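Local structure of putative O-GlcNAcase nagJ (Clostridium perfringens, 6PV5) at residues A444-G456 with E465-G477. The protein belongs to glycoside hydrolase family 84 and probably acts as a hexosaminidase, this chain holding the catalytic domain and its flanking domains. Numbering follows the deposited sequence.
Sequences ASKISTLTGADYG and EKSWDKAIEIIAG. With EDO (1,2-ethanediol), chain C.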
loop_
_atom_site.group_PDB
_atom_site.type_symbol
_atom_site.label_atom_id
_atom_site.label_comp_id
_atom_site.label_asym_id
_atom_site.label_seq_id
_atom_site.Cartn_x
_atom_site.Cartn_y
_atom_site.Cartn_z
ATOM N N ALA A 444 1.458 -9.803 -6.175
ATOM C CA ALA A 444 1.163 -8.881 -7.265
ATOM C C ALA A 444 0.698 -7.525 -6.712
ATOM O O ALA A 444 0.776 -6.512 -7.414
ATOM C CB ALA A 444 0.154 -9.502 -8.212
ATOM N N SER A 445 0.276 -7.511 -5.434
ATOM C CA SER A 445 -0.197 -6.314 -4.740
ATOM C C SER A 445 0.980 -5.467 -4.250
ATOM O O SER A 445 0.804 -4.332 -3.841
ATOM C CB SER A 445 -1.053 -6.685 -3.559
ATOM O OG SER A 445 -2.361 -6.995 -3.977
ATOM N N LYS A 446 2.186 -6.020 -4.244
ATOM C CA LYS A 446 3.243 -5.327 -3.526
ATOM C C LYS A 446 3.624 -3.974 -4.134
ATOM O O LYS A 446 3.873 -3.048 -3.387
ATOM C CB LYS A 446 4.442 -6.238 -3.271
ATOM C CG LYS A 446 4.130 -7.344 -2.281
ATOM C CD LYS A 446 5.329 -8.219 -1.978
ATOM C CE LYS A 446 4.980 -9.397 -1.084
ATOM N NZ LYS A 446 6.169 -10.270 -0.910
ATOM N N ILE A 447 3.757 -3.876 -5.463
ATOM C CA ILE A 447 4.176 -2.630 -6.080
ATOM C C ILE A 447 3.271 -1.476 -5.652
ATOM O O ILE A 447 3.779 -0.468 -5.147
ATOM C CB ILE A 447 4.384 -2.743 -7.610
ATOM C CG1 ILE A 447 5.587 -3.638 -7.935
ATOM C CG2 ILE A 447 4.563 -1.368 -8.241
ATOM C CD1 ILE A 447 5.459 -4.353 -9.260
ATOM N N SER A 448 1.951 -1.634 -5.800
ATOM C CA SER A 448 1.031 -0.568 -5.452
ATOM C C SER A 448 1.112 -0.270 -3.956
ATOM O O SER A 448 1.208 0.887 -3.571
ATOM C CB SER A 448 -0.380 -0.885 -5.894
ATOM O OG SER A 448 -0.396 -1.214 -7.281
ATOM N N THR A 449 1.080 -1.327 -3.124
ATOM C CA THR A 449 1.141 -1.201 -1.678
ATOM C C THR A 449 2.366 -0.394 -1.225
ATOM O O THR A 449 2.268 0.403 -0.290
ATOM C CB THR A 449 1.053 -2.557 -0.974
ATOM O OG1 THR A 449 -0.116 -3.217 -1.453
ATOM C CG2 THR A 449 0.895 -2.410 0.522
ATOM N N LEU A 450 3.515 -0.604 -1.868
ATOM C CA LEU A 450 4.719 0.103 -1.468
ATOM C C LEU A 450 4.612 1.586 -1.822
ATOM O O LEU A 450 5.153 2.418 -1.093
ATOM C CB LEU A 450 5.947 -0.508 -2.147
ATOM C CG LEU A 450 6.404 -1.858 -1.600
ATOM C CD1 LEU A 450 7.435 -2.469 -2.534
ATOM C CD2 LEU A 450 6.983 -1.699 -0.196
ATOM N N THR A 451 3.968 1.917 -2.955
ATOM C CA THR A 451 3.782 3.325 -3.285
ATOM C C THR A 451 2.862 3.927 -2.225
ATOM O O THR A 451 3.020 5.094 -1.869
ATOM C CB THR A 451 3.325 3.582 -4.733
ATOM O OG1 THR A 451 2.013 3.047 -4.918
ATOM C CG2 THR A 451 4.252 3.010 -5.787
ATOM N N GLY A 452 1.928 3.105 -1.733
ATOM C CA GLY A 452 1.051 3.472 -0.635
ATOM C C GLY A 452 1.829 3.753 0.659
ATOM O O GLY A 452 1.470 4.658 1.414
ATOM N N ALA A 453 2.884 2.964 0.913
ATOM C CA ALA A 453 3.759 3.170 2.067
ATOM C C ALA A 453 4.459 4.523 1.958
ATOM O O ALA A 453 4.649 5.206 2.960
ATOM C CB ALA A 453 4.781 2.062 2.177
ATOM N N ASP A 454 4.860 4.870 0.734
ATOM C CA ASP A 454 5.612 6.080 0.452
ATOM C C ASP A 454 4.711 7.307 0.632
ATOM O O ASP A 454 5.128 8.323 1.194
ATOM C CB ASP A 454 6.267 5.978 -0.927
ATOM C CG ASP A 454 7.215 7.111 -1.265
ATOM O OD1 ASP A 454 7.910 7.587 -0.355
ATOM O OD2 ASP A 454 7.256 7.508 -2.441
ATOM N N TYR A 455 3.481 7.206 0.117
ATOM C CA TYR A 455 2.510 8.276 0.180
ATOM C C TYR A 455 2.098 8.496 1.634
ATOM O O TYR A 455 2.009 9.639 2.063
ATOM C CB TYR A 455 1.261 7.959 -0.646
ATOM C CG TYR A 455 0.149 8.956 -0.419
ATOM C CD1 TYR A 455 0.202 10.233 -0.975
ATOM C CD2 TYR A 455 -0.930 8.638 0.386
ATOM C CE1 TYR A 455 -0.812 11.156 -0.767
ATOM C CE2 TYR A 455 -1.953 9.549 0.601
ATOM C CZ TYR A 455 -1.875 10.816 0.049
ATOM O OH TYR A 455 -2.895 11.696 0.261
ATOM N N GLY A 456 1.817 7.391 2.344
ATOM C CA GLY A 456 1.397 7.410 3.731
ATOM C C GLY A 456 2.466 8.048 4.613
ATOM O O GLY A 456 2.150 8.803 5.538
ATOM N N GLU A 465 4.934 8.739 -10.104
ATOM C CA GLU A 465 5.707 8.048 -11.124
ATOM C C GLU A 465 7.088 7.693 -10.595
ATOM O O GLU A 465 7.589 6.600 -10.856
ATOM C CB GLU A 465 5.847 8.899 -12.387
ATOM C CG GLU A 465 6.110 8.052 -13.624
ATOM C CD GLU A 465 4.858 7.558 -14.340
ATOM O OE1 GLU A 465 3.736 7.778 -13.815
ATOM O OE2 GLU A 465 5.002 6.970 -15.442
ATOM N N LYS A 466 7.704 8.628 -9.860
ATOM C CA LYS A 466 9.022 8.392 -9.297
ATOM C C LYS A 466 8.911 7.336 -8.192
ATOM O O LYS A 466 9.785 6.492 -8.024
ATOM C CB LYS A 466 9.671 9.722 -8.888
ATOM N N SER A 467 7.827 7.391 -7.422
ATOM C CA SER A 467 7.582 6.414 -6.376
ATOM C C SER A 467 7.403 5.020 -6.989
ATOM O O SER A 467 7.965 4.056 -6.495
ATOM C CB SER A 467 6.366 6.808 -5.587
ATOM O OG SER A 467 6.198 5.951 -4.475
ATOM N N TRP A 468 6.617 4.933 -8.073
ATOM C CA TRP A 468 6.368 3.694 -8.798
ATOM C C TRP A 468 7.679 3.069 -9.269
ATOM O O TRP A 468 7.892 1.875 -9.111
ATOM C CB TRP A 468 5.464 4.018 -9.985
ATOM C CG TRP A 468 4.860 2.848 -10.692
ATOM C CD1 TRP A 468 4.354 1.697 -10.153
ATOM C CD2 TRP A 468 4.602 2.796 -12.104
ATOM N NE1 TRP A 468 3.828 0.919 -11.150
ATOM C CE2 TRP A 468 3.955 1.570 -12.353
ATOM C CE3 TRP A 468 4.818 3.690 -13.167
ATOM C CZ2 TRP A 468 3.550 1.207 -13.640
ATOM C CZ3 TRP A 468 4.446 3.320 -14.445
ATOM C CH2 TRP A 468 3.802 2.095 -14.668
ATOM N N ASP A 469 8.569 3.892 -9.831
ATOM C CA ASP A 469 9.876 3.403 -10.251
ATOM C C ASP A 469 10.601 2.690 -9.111
ATOM O O ASP A 469 11.180 1.626 -9.341
ATOM C CB ASP A 469 10.748 4.479 -10.909
ATOM C CG ASP A 469 10.202 4.983 -12.234
ATOM O OD1 ASP A 469 9.426 4.240 -12.880
ATOM O OD2 ASP A 469 10.556 6.122 -12.614
ATOM N N LYS A 470 10.593 3.282 -7.905
ATOM C CA LYS A 470 11.327 2.707 -6.785
ATOM C C LYS A 470 10.663 1.419 -6.318
ATOM O O LYS A 470 11.352 0.484 -5.924
ATOM C CB LYS A 470 11.385 3.631 -5.562
ATOM C CG LYS A 470 12.235 4.885 -5.741
ATOM C CD LYS A 470 13.731 4.624 -5.670
ATOM C CE LYS A 470 14.553 5.878 -5.895
ATOM N NZ LYS A 470 13.877 7.070 -5.326
ATOM N N ALA A 471 9.332 1.392 -6.302
ATOM C CA ALA A 471 8.652 0.186 -5.848
ATOM C C ALA A 471 8.909 -0.975 -6.815
ATOM O O ALA A 471 9.068 -2.117 -6.389
ATOM C CB ALA A 471 7.173 0.441 -5.681
ATOM N N ILE A 472 8.896 -0.687 -8.118
ATOM C CA ILE A 472 9.169 -1.706 -9.130
ATOM C C ILE A 472 10.591 -2.226 -8.952
ATOM O O ILE A 472 10.827 -3.423 -9.039
ATOM C CB ILE A 472 8.938 -1.150 -10.546
ATOM C CG1 ILE A 472 7.444 -0.988 -10.825
ATOM C CG2 ILE A 472 9.617 -2.038 -11.589
ATOM C CD1 ILE A 472 7.134 -0.215 -12.091
ATOM N N GLU A 473 11.536 -1.327 -8.655
ATOM C CA GLU A 473 12.916 -1.748 -8.443
ATOM C C GLU A 473 12.999 -2.675 -7.234
ATOM O O GLU A 473 13.715 -3.676 -7.258
ATOM C CB GLU A 473 13.811 -0.530 -8.229
ATOM C CG GLU A 473 15.263 -0.875 -7.970
ATOM C CD GLU A 473 16.207 0.320 -8.033
ATOM O OE1 GLU A 473 15.984 1.320 -7.295
ATOM O OE2 GLU A 473 17.169 0.260 -8.828
ATOM N N ILE A 474 12.267 -2.333 -6.166
ATOM C CA ILE A 474 12.287 -3.141 -4.956
ATOM C C ILE A 474 11.753 -4.540 -5.280
ATOM O O ILE A 474 12.249 -5.519 -4.758
ATOM C CB ILE A 474 11.467 -2.453 -3.844
ATOM C CG1 ILE A 474 12.213 -1.239 -3.275
ATOM C CG2 ILE A 474 11.035 -3.445 -2.751
ATOM C CD1 ILE A 474 11.335 -0.296 -2.462
ATOM N N ILE A 475 10.713 -4.630 -6.118
ATOM C CA ILE A 475 9.974 -5.871 -6.296
ATOM C C ILE A 475 10.578 -6.705 -7.436
ATOM O O ILE A 475 10.636 -7.940 -7.319
ATOM C CB ILE A 475 8.461 -5.589 -6.447
ATOM C CG1 ILE A 475 7.874 -4.995 -5.162
ATOM C CG2 ILE A 475 7.668 -6.816 -6.886
ATOM C CD1 ILE A 475 7.997 -5.908 -3.957
ATOM N N ALA A 476 11.089 -6.045 -8.490
ATOM C CA ALA A 476 11.501 -6.749 -9.704
ATOM C C ALA A 476 13.025 -6.806 -9.855
ATOM O O ALA A 476 13.539 -7.497 -10.742
ATOM C CB ALA A 476 10.863 -6.106 -10.918
ATOM N N GLY A 477 13.748 -6.009 -9.058
ATOM C CA GLY A 477 15.201 -6.077 -9.019
ATOM C C GLY A 477 15.838 -5.713 -10.360
ATOM O O GLY A 477 15.566 -4.662 -10.931
HETATM C C1 EDO C . 11.473 0.989 -12.757
HETATM O O1 EDO C . 12.409 0.978 -11.684
HETATM C C2 EDO C . 11.903 1.757 -13.956
HETATM O O2 EDO C . 13.308 1.753 -14.178
#
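Ser467 OG donates a hydrogen bond to Asp454 OD2 at 2.8 Å. Asp454 OD2 accepts through its anti lone pair, away from OD1. This is the one hydrogen bond between helices 446-456 and 465-476. Asp454 CG stands anti to its backbone nitrogen (chi1 -173°), which carries the carboxylate to the serine. The rest is mostly apolar. Ile447 is a knob in a hole formed by Trp468, Ala471, Ile472 and Ile475. Its CG2 meets the edge of the indole, 3.6 Å from Trp468 CD1, while CG1 lies 3.8 Å from Ile475 CB. Ile472 CD1 covers one indole face near the rim, and Trp468 NE1 hydrogen-bonds to Leu417 O. Thr451 CG2 lies 3.7 Å from Trp468 CA. Leu450 CD1 touches both Ile474 CG2 and Ile475 CG1, each 3.7 Å away. The small Ala471 lets the backbones come close, with its CB 3.6 Å from Ile447 O. Lys446 packs its CB on Ile475 CD1, and its NZ forms salt bridges with Asp207 and Asp443. The helix axes come within 8.6 Å, with 128° between their N-to-C directions. The knob-into-hole contact at Ile447 joins two consecutive helices after the last strand, 431-436, of the TIM barrel, the family 84 catalytic fold.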